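Local coordinates for Cag-Z (Helicobacter pylori, PDB 1S2X), which is of unknown function but is encoded on the cag pathogenicity island, which also encodes a type IV secretion system, at residues D36-N41 and A135-R140; S45-N50 and R140-P145. The protein carries 1 engineered substitution. All blocks are in the same frame, centred on the assembly; numbering follows the deposited sequence.

Interaction 1. Residues D36-N41 and A135-R140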
ATOM      1  N   ASP A  36     -12.533   8.149   7.131  1.00 22.78           N
ATOM      2  CA  ASP A  36     -13.814   8.784   6.851  1.00 22.39           C
ATOM      3  C   ASP A  36     -14.184   9.744   7.970  1.00 25.00           C
ATOM      4  O   ASP A  36     -14.590  10.876   7.782  1.00 21.10           O
ATOM      5  CB  ASP A  36     -14.907   7.724   6.650  1.00 30.20           C
ATOM      6  CG  ASP A  36     -14.833   7.119   5.260  1.00 40.36           C
ATOM      7  OD1 ASP A  36     -15.471   6.080   4.996  1.00 26.12           O
ATOM      8  OD2 ASP A  36     -14.119   7.700   4.411  1.00 34.93           O
ATOM      9  N   LYS A  37     -14.037   9.282   9.201  1.00 24.77           N
ATOM     10  CA  LYS A  37     -14.411  10.091  10.352  1.00 26.01           C
ATOM     11  C   LYS A  37     -13.481  11.270  10.532  1.00 21.42           C
ATOM     12  O   LYS A  37     -13.920  12.377  10.848  1.00 24.68           O
ATOM     13  CB  LYS A  37     -14.399   9.195  11.603  1.00 30.49           C
ATOM     14  CG  LYS A  37     -15.630   9.401  12.479  1.00 51.56           C
ATOM     15  CD  LYS A  37     -15.319   9.028  13.922  1.00 63.21           C
ATOM     16  CE  LYS A  37     -14.527  10.129  14.608  1.00 69.67           C
ATOM     17  NZ  LYS A  37     -14.969  10.330  16.018  1.00 60.84           N
ATOM     18  N   PHE A  38     -12.175  11.040  10.318  1.00 26.88           N
ATOM     19  CA  PHE A  38     -11.252  12.179  10.447  1.00 23.39           C
ATOM     20  C   PHE A  38     -11.610  13.222   9.405  1.00 22.95           C
ATOM     21  O   PHE A  38     -11.683  14.411   9.682  1.00 27.63           O
ATOM     22  CB  PHE A  38      -9.794  11.732  10.317  1.00 29.75           C
ATOM     23  CG  PHE A  38      -8.798  12.890  10.391  1.00 30.55           C
ATOM     24  CD1 PHE A  38      -8.196  13.372   9.238  1.00 32.06           C
ATOM     25  CD2 PHE A  38      -8.488  13.473  11.605  1.00 21.27           C
ATOM     26  CE1 PHE A  38      -7.299  14.431   9.276  1.00 27.34           C
ATOM     27  CE2 PHE A  38      -7.617  14.554  11.655  1.00 27.00           C
ATOM     28  CZ  PHE A  38      -7.049  15.045  10.497  1.00 29.67           C
ATOM     29  N   ILE A  39     -11.827  12.766   8.169  1.00 19.77           N
ATOM     30  CA  ILE A  39     -12.124  13.714   7.094  1.00 18.02           C
ATOM     31  C   ILE A  39     -13.349  14.547   7.414  1.00 26.81           C
ATOM     32  O   ILE A  39     -13.377  15.782   7.373  1.00 31.44           O
ATOM     33  CB  ILE A  39     -12.368  12.944   5.784  1.00 24.67           C
ATOM     34  CG1 ILE A  39     -11.076  12.382   5.181  1.00 25.86           C
ATOM     35  CG2 ILE A  39     -13.136  13.823   4.814  1.00 31.22           C
ATOM     36  CD1 ILE A  39      -9.958  13.397   5.236  1.00 17.17           C
ATOM     37  N   GLN A  40     -14.415  13.832   7.775  1.00 21.90           N
ATOM     38  CA  GLN A  40     -15.649  14.514   8.157  1.00 27.22           C
ATOM     39  C   GLN A  40     -15.468  15.490   9.298  1.00 25.21           C
ATOM     40  O   GLN A  40     -16.117  16.534   9.350  1.00 33.42           O
ATOM     41  CB  GLN A  40     -16.712  13.453   8.532  1.00 27.84           C
ATOM     42  CG  GLN A  40     -17.263  12.800   7.262  1.00 29.78           C
ATOM     43  CD  GLN A  40     -17.806  13.808   6.266  1.00 41.53           C
ATOM     44  OE1 GLN A  40     -18.652  14.651   6.588  1.00 54.42           O
ATOM     45  NE2 GLN A  40     -17.340  13.742   5.020  1.00 44.15           N
ATOM     46  N   ASN A  41     -14.602  15.219  10.261  1.00 26.53           N
ATOM     47  CA  ASN A  41     -14.500  16.147  11.379  1.00 33.44           C
ATOM     48  C   ASN A  41     -13.452  17.217  11.168  1.00 34.82           C
ATOM     49  O   ASN A  41     -13.471  18.228  11.881  1.00 41.34           O
ATOM     50  CB  ASN A  41     -14.201  15.373  12.672  1.00 41.76           C
ATOM     51  CG  ASN A  41     -15.435  14.697  13.244  1.00 39.36           C
ATOM     52  OD1 ASN A  41     -15.354  13.798  14.082  1.00 45.58           O
ATOM     53  ND2 ASN A  41     -16.607  15.123  12.784  1.00 45.16           N
ATOM     54  N   ALA A 135      -3.676   8.638  -0.044  1.00 18.23           N
ATOM     55  CA  ALA A 135      -3.950   9.758  -0.909  1.00 22.58           C
ATOM     56  C   ALA A 135      -5.320  10.369  -0.585  1.00 25.28           C
ATOM     57  O   ALA A 135      -5.488  11.584  -0.721  1.00 29.50           O
ATOM     58  CB  ALA A 135      -3.897   9.356  -2.375  1.00 22.56           C
ATOM     59  N   SER A 136      -6.296   9.564  -0.174  1.00 22.40           N
ATOM     60  CA  SER A 136      -7.614  10.116   0.136  1.00 21.59           C
ATOM     61  C   SER A 136      -7.669  10.973   1.386  1.00 19.85           C
ATOM     62  O   SER A 136      -8.758  11.502   1.646  1.00 21.56           O
ATOM     63  CB  SER A 136      -8.623   8.957   0.290  1.00 24.44           C
ATOM     64  OG  SER A 136      -8.524   8.458   1.618  1.00 20.20           O
ATOM     65  N   TYR A 137      -6.587  11.142   2.157  1.00 19.27           N
ATOM     66  CA  TYR A 137      -6.577  12.102   3.280  1.00 15.55           C
ATOM     67  C   TYR A 137      -6.504  13.558   2.830  1.00 24.40           C
ATOM     68  O   TYR A 137      -6.625  14.525   3.591  1.00 19.21           O
ATOM     69  CB  TYR A 137      -5.391  11.792   4.215  1.00 18.05           C
ATOM     70  CG  TYR A 137      -5.781  10.733   5.245  1.00 24.07           C
ATOM     71  CD1 TYR A 137      -6.247  11.130   6.491  1.00 22.58           C
ATOM     72  CD2 TYR A 137      -5.695   9.375   4.952  1.00 17.28           C
ATOM     73  CE1 TYR A 137      -6.617  10.197   7.449  1.00 24.52           C
ATOM     74  CE2 TYR A 137      -6.061   8.433   5.897  1.00 18.21           C
ATOM     75  CZ  TYR A 137      -6.518   8.857   7.133  1.00 29.58           C
ATOM     76  OH  TYR A 137      -6.883   7.928   8.090  1.00 33.14           O
ATOM     77  N   LEU A 138      -6.286  13.792   1.542  1.00 19.19           N
ATOM     78  CA  LEU A 138      -6.580  15.062   0.883  1.00 23.80           C
ATOM     79  C   LEU A 138      -7.868  14.784   0.101  1.00 28.59           C
ATOM     80  O   LEU A 138      -7.813  14.269  -1.015  1.00 20.29           O
ATOM     81  CB  LEU A 138      -5.468  15.547  -0.038  1.00 21.47           C
ATOM     82  CG  LEU A 138      -5.749  16.874  -0.779  1.00 28.96           C
ATOM     83  CD1 LEU A 138      -5.965  17.995   0.229  1.00 31.10           C
ATOM     84  CD2 LEU A 138      -4.639  17.212  -1.765  1.00 27.38           C
ATOM     85  N   PRO A 139      -9.015  15.042   0.715  1.00 26.91           N
ATOM     86  CA  PRO A 139     -10.258  14.495   0.163  1.00 23.34           C
ATOM     87  C   PRO A 139     -10.646  15.301  -1.071  1.00 29.72           C
ATOM     88  O   PRO A 139     -10.897  16.499  -1.019  1.00 22.82           O
ATOM     89  CB  PRO A 139     -11.253  14.681   1.305  1.00 21.02           C
ATOM     90  CG  PRO A 139     -10.741  15.872   2.058  1.00 21.05           C
ATOM     91  CD  PRO A 139      -9.243  15.836   1.925  1.00 22.25           C
ATOM     92  N   ARG A 140     -10.694  14.636  -2.212  1.00 29.11           N
ATOM     93  CA  ARG A 140     -11.031  15.337  -3.449  1.00 35.92           C
ATOM     94  C   ARG A 140     -12.383  16.020  -3.340  1.00 35.49           C
ATOM     95  O   ARG A 140     -12.618  17.054  -3.966  1.00 36.44           O
ATOM     96  CB  ARG A 140     -11.058  14.369  -4.629  1.00 54.12           C
ATOM     97  CG  ARG A 140     -10.265  14.812  -5.844  1.00 77.89           C
ATOM     98  CD  ARG A 140     -10.511  16.268  -6.219  1.00 89.48           C
ATOM     99  NE  ARG A 140      -9.715  16.680  -7.374  1.00 88.90           N
ATOM    100  CZ  ARG A 140      -9.816  17.817  -8.048  1.00 85.35           C
ATOM    101  NH1 ARG A 140     -10.704  18.748  -7.717  1.00 70.64           N
ATOM    102  NH2 ARG A 140      -9.019  18.038  -9.078  1.00 92.27           N
TER

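Interaction 2. Residues S45-N50 and R140-P145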
ATOM      1  N   SER A  45     -14.045  21.762   5.844  1.00 35.30           N
ATOM      2  CA  SER A  45     -13.865  23.202   5.670  1.00 37.12           C
ATOM      3  C   SER A  45     -12.868  23.590   4.584  1.00 38.30           C
ATOM      4  O   SER A  45     -12.885  24.750   4.134  1.00 33.60           O
ATOM      5  CB  SER A  45     -13.447  23.838   7.005  1.00 36.50           C
ATOM      6  OG  SER A  45     -12.089  23.581   7.320  1.00 39.92           O
ATOM      7  N   LEU A  46     -12.002  22.701   4.105  1.00 31.70           N
ATOM      8  CA  LEU A  46     -11.131  23.023   2.977  1.00 30.92           C
ATOM      9  C   LEU A  46     -11.936  23.573   1.787  1.00 34.33           C
ATOM     10  O   LEU A  46     -11.494  24.430   1.025  1.00 28.36           O
ATOM     11  CB  LEU A  46     -10.359  21.806   2.463  1.00 26.40           C
ATOM     12  CG  LEU A  46      -9.334  21.192   3.411  1.00 26.73           C
ATOM     13  CD1 LEU A  46      -8.828  19.885   2.818  1.00 23.43           C
ATOM     14  CD2 LEU A  46      -8.224  22.202   3.701  1.00 25.09           C
ATOM     15  N   LYS A  47     -13.136  23.036   1.647  1.00 30.84           N
ATOM     16  CA  LYS A  47     -14.038  23.429   0.564  1.00 35.53           C
ATOM     17  C   LYS A  47     -14.422  24.894   0.685  1.00 29.74           C
ATOM     18  O   LYS A  47     -14.715  25.577  -0.295  1.00 32.57           O
ATOM     19  CB  LYS A  47     -15.269  22.524   0.598  1.00 33.84           C
ATOM     20  CG  LYS A  47     -16.284  22.755  -0.502  1.00 52.34           C
ATOM     21  CD  LYS A  47     -16.980  21.465  -0.902  1.00 56.96           C
ATOM     22  CE  LYS A  47     -16.568  21.024  -2.298  1.00 58.51           C
ATOM     23  NZ  LYS A  47     -16.385  22.185  -3.212  1.00 64.05           N
ATOM     24  N   ASP A  48     -14.427  25.438   1.910  1.00 33.63           N
ATOM     25  CA  ASP A  48     -14.756  26.860   2.011  1.00 39.15           C
ATOM     26  C   ASP A  48     -13.512  27.736   2.021  1.00 45.34           C
ATOM     27  O   ASP A  48     -13.589  28.875   2.495  1.00 39.34           O
ATOM     28  CB  ASP A  48     -15.600  27.143   3.257  1.00 37.85           C
ATOM     29  CG  ASP A  48     -16.855  26.292   3.305  1.00 38.42           C
ATOM     30  OD1 ASP A  48     -17.220  25.836   4.407  1.00 46.87           O
ATOM     31  OD2 ASP A  48     -17.478  26.074   2.245  1.00 38.74           O
ATOM     32  N   SER A  49     -12.372  27.239   1.520  1.00 38.43           N
ATOM     33  CA  SER A  49     -11.186  28.100   1.522  1.00 35.22           C
ATOM     34  C   SER A  49     -11.440  29.367   0.702  1.00 30.46           C
ATOM     35  O   SER A  49     -12.017  29.314  -0.389  1.00 43.11           O
ATOM     36  CB  SER A  49      -9.967  27.343   0.995  1.00 32.30           C
ATOM     37  OG  SER A  49      -9.790  26.101   1.663  1.00 36.18           O
ATOM     38  N   ASN A  50     -11.007  30.530   1.178  1.00 30.08           N
ATOM     39  CA  ASN A  50     -11.246  31.754   0.410  1.00 41.87           C
ATOM     40  C   ASN A  50     -10.388  31.891  -0.834  1.00 49.94           C
ATOM     41  O   ASN A  50     -10.832  32.493  -1.815  1.00 52.53           O
ATOM     42  CB  ASN A  50     -10.965  32.982   1.292  1.00 44.98           C
ATOM     43  CG  ASN A  50     -11.917  33.023   2.468  1.00 49.85           C
ATOM     44  OD1 ASN A  50     -11.521  33.384   3.574  1.00 84.47           O
ATOM     45  ND2 ASN A  50     -13.168  32.652   2.215  1.00 59.84           N
ATOM     46  N   ARG A 140     -10.694  14.636  -2.212  1.00 29.11           N
ATOM     47  CA  ARG A 140     -11.031  15.337  -3.449  1.00 35.92           C
ATOM     48  C   ARG A 140     -12.383  16.020  -3.340  1.00 35.49           C
ATOM     49  O   ARG A 140     -12.618  17.054  -3.966  1.00 36.44           O
ATOM     50  CB  ARG A 140     -11.058  14.369  -4.629  1.00 54.12           C
ATOM     51  CG  ARG A 140     -10.265  14.812  -5.844  1.00 77.89           C
ATOM     52  CD  ARG A 140     -10.511  16.268  -6.219  1.00 89.48           C
ATOM     53  NE  ARG A 140      -9.715  16.680  -7.374  1.00 88.90           N
ATOM     54  CZ  ARG A 140      -9.816  17.817  -8.048  1.00 85.35           C
ATOM     55  NH1 ARG A 140     -10.704  18.748  -7.717  1.00 70.64           N
ATOM     56  NH2 ARG A 140      -9.019  18.038  -9.078  1.00 92.27           N
ATOM     57  N   GLU A 141     -13.299  15.460  -2.549  1.00 23.37           N
ATOM     58  CA  GLU A 141     -14.631  16.069  -2.592  1.00 35.10           C
ATOM     59  C   GLU A 141     -14.738  17.368  -1.799  1.00 38.43           C
ATOM     60  O   GLU A 141     -15.811  17.977  -1.912  1.00 31.61           O
ATOM     61  CB  GLU A 141     -15.659  15.043  -2.111  1.00 41.54           C
ATOM     62  CG  GLU A 141     -15.622  14.756  -0.624  1.00 45.07           C
ATOM     63  CD  GLU A 141     -14.766  13.562  -0.253  1.00 48.68           C
ATOM     64  OE1 GLU A 141     -14.976  13.010   0.849  1.00 60.31           O
ATOM     65  OE2 GLU A 141     -13.877  13.172  -1.045  1.00 55.02           O
ATOM     66  N   TYR A 142     -13.732  17.818  -1.057  1.00 26.77           N
ATOM     67  CA  TYR A 142     -13.740  19.033  -0.248  1.00 22.67           C
ATOM     68  C   TYR A 142     -12.715  20.048  -0.741  1.00 25.34           C
ATOM     69  O   TYR A 142     -12.420  21.045  -0.070  1.00 29.07           O
ATOM     70  CB  TYR A 142     -13.520  18.724   1.254  1.00 24.62           C
ATOM     71  CG  TYR A 142     -14.652  17.820   1.716  1.00 30.30           C
ATOM     72  CD1 TYR A 142     -15.960  18.309   1.665  1.00 37.55           C
ATOM     73  CD2 TYR A 142     -14.453  16.529   2.170  1.00 28.86           C
ATOM     74  CE1 TYR A 142     -17.035  17.536   2.065  1.00 39.38           C
ATOM     75  CE2 TYR A 142     -15.525  15.745   2.569  1.00 29.55           C
ATOM     76  CZ  TYR A 142     -16.814  16.252   2.515  1.00 37.64           C
ATOM     77  OH  TYR A 142     -17.893  15.489   2.909  1.00 34.69           O
ATOM     78  N   LEU A 143     -12.175  19.802  -1.919  1.00 23.57           N
ATOM     79  CA  LEU A 143     -11.207  20.697  -2.550  1.00 33.08           C
ATOM     80  C   LEU A 143     -11.903  21.892  -3.200  1.00 43.79           C
ATOM     81  O   LEU A 143     -12.790  21.661  -4.029  1.00 47.84           O
ATOM     82  CB  LEU A 143     -10.418  19.961  -3.629  1.00 36.38           C
ATOM     83  CG  LEU A 143      -9.120  19.240  -3.253  1.00 36.81           C
ATOM     84  CD1 LEU A 143      -9.118  18.787  -1.811  1.00 37.61           C
ATOM     85  CD2 LEU A 143      -8.898  18.056  -4.183  1.00 56.10           C
ATOM     86  N   PRO A 144     -11.514  23.115  -2.870  1.00 43.37           N
ATOM     87  CA  PRO A 144     -12.110  24.305  -3.487  1.00 46.80           C
ATOM     88  C   PRO A 144     -11.982  24.294  -5.013  1.00 43.15           C
ATOM     89  O   PRO A 144     -11.030  23.759  -5.589  1.00 36.83           O
ATOM     90  CB  PRO A 144     -11.298  25.471  -2.925  1.00 47.86           C
ATOM     91  CG  PRO A 144     -10.526  24.944  -1.775  1.00 51.02           C
ATOM     92  CD  PRO A 144     -10.466  23.454  -1.895  1.00 46.81           C
ATOM     93  N   PRO A 145     -12.936  24.923  -5.698  1.00 47.51           N
ATOM     94  CA  PRO A 145     -13.009  24.810  -7.157  1.00 50.40           C
ATOM     95  C   PRO A 145     -11.834  25.492  -7.847  1.00 44.39           C
ATOM     96  O   PRO A 145     -11.544  25.261  -9.015  1.00 49.27           O
ATOM     97  CB  PRO A 145     -14.317  25.523  -7.504  1.00 53.53           C
ATOM     98  CG  PRO A 145     -14.568  26.449  -6.359  1.00 52.85           C
ATOM     99  CD  PRO A 145     -13.974  25.809  -5.147  1.00 48.21           C
TER

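Interaction 1. Residues D36-N41 and A135-R140
The backbone O of Ser136 meets CD1 of Ile39 at 4.2 Å and also accepts a hydrogen bond from NH2 of Arg35, one residue before 36-41. Between the two segments the contact is van der Waals, mostly between apolar side chains. Residues Ala135 to Leu138 form a type I turn, closed by Leu138 N to Ala135 O at 3.3 Å. Tyr137 lies in this turn and Pro139 follows it; both touch the helix. Ile39 faces Pro139 with both of its methyl groups, CG2 and CD1. CG2 meets Pro139 CB at 4.1 Å, while CD1 comes equally near Pro139 CG. CD1 also lies 3.9 Å from the backbone O of Tyr137, a second carbonyl oxygen. The Ile39 and Pro139 side chains run past each other in opposite directions. With CG anti to the backbone N (chi1 178°), the Phe38 ring is carried toward the loop. Its CD1 comes to the edge of the Tyr137 ring, 4.0 Å from Tyr137 CE1. The two side chains cross at about a right angle. Phe38 continues onto Leu62 and Met66 of helix 52-68, and Tyr137 meets Phe73 edge-to-face. Helix 31-43 is thus packed, as a largely buried contact, against the loop between helices 105-135 and 149-158.

Interaction 2. Residues S45-N50 and R140-P145
Lys47 lies across the backbone of Glu141 and Tyr142, with CG anti to its own backbone N (chi1 -177°) and the rest of the chain bent. Its CE comes within 3.2 Å of Glu141 O. Its CD reaches Tyr142 CD1 at 4.2 Å and approaches that ring obliquely. Glu141 CG lies over one face of the same ring, 3.3 Å above the plane and offset toward the rim. The phenol OH of Tyr142 probably hydrogen-bonds to NE2 of Gln40, on helix 31-43.

The backbones come very close. Tyr142 O is 2.7 Å from Lys47 N, but the angle is too poor for a hydrogen bond. The same oxygen also packs against the CB atoms of Leu46 and Lys47.

Pro144 lies beside the carbonyl of Leu46, with its CG and CD close to Leu46 O. This contact is tighter than usual and is to be read with caution. That oxygen accepts Ser49 N at 3.0 Å. Ser49 OG also donates to it, at a very short distance whose exact value is doubtful. Both Ser49 CB and OG touch Pro144 CG, while Ser49 and Pro144 each rest on Phe55 of helix 52-68.

This is loop-to-loop packing in an all-helical protein. The connection from helix 31-43 to helix 52-68 meets the one from helix 105-135 to helix 149-158, far from the centre of the chain.

Overall arrangement
Going from the N terminus, the chain first supplies 36-41 on helix 31-43, then 45-50 in the loop before helix 52-68. It runs through helices 52-68, 74-101 and 105-135 before reaching 135-140 and 140-145. Interaction 1 closes a loop of 93 residues and interaction 2 one of 89. Their segments alternate, so the two loops cross and neither nests in the other. Arg140 belongs to both. The centres are 12 Å apart, and Ile39 CG2 packs on Tyr142 CE2 at 3.8 Å. Together they tie helix 31-43 and its following loop to the connection that leads into helix 149-158.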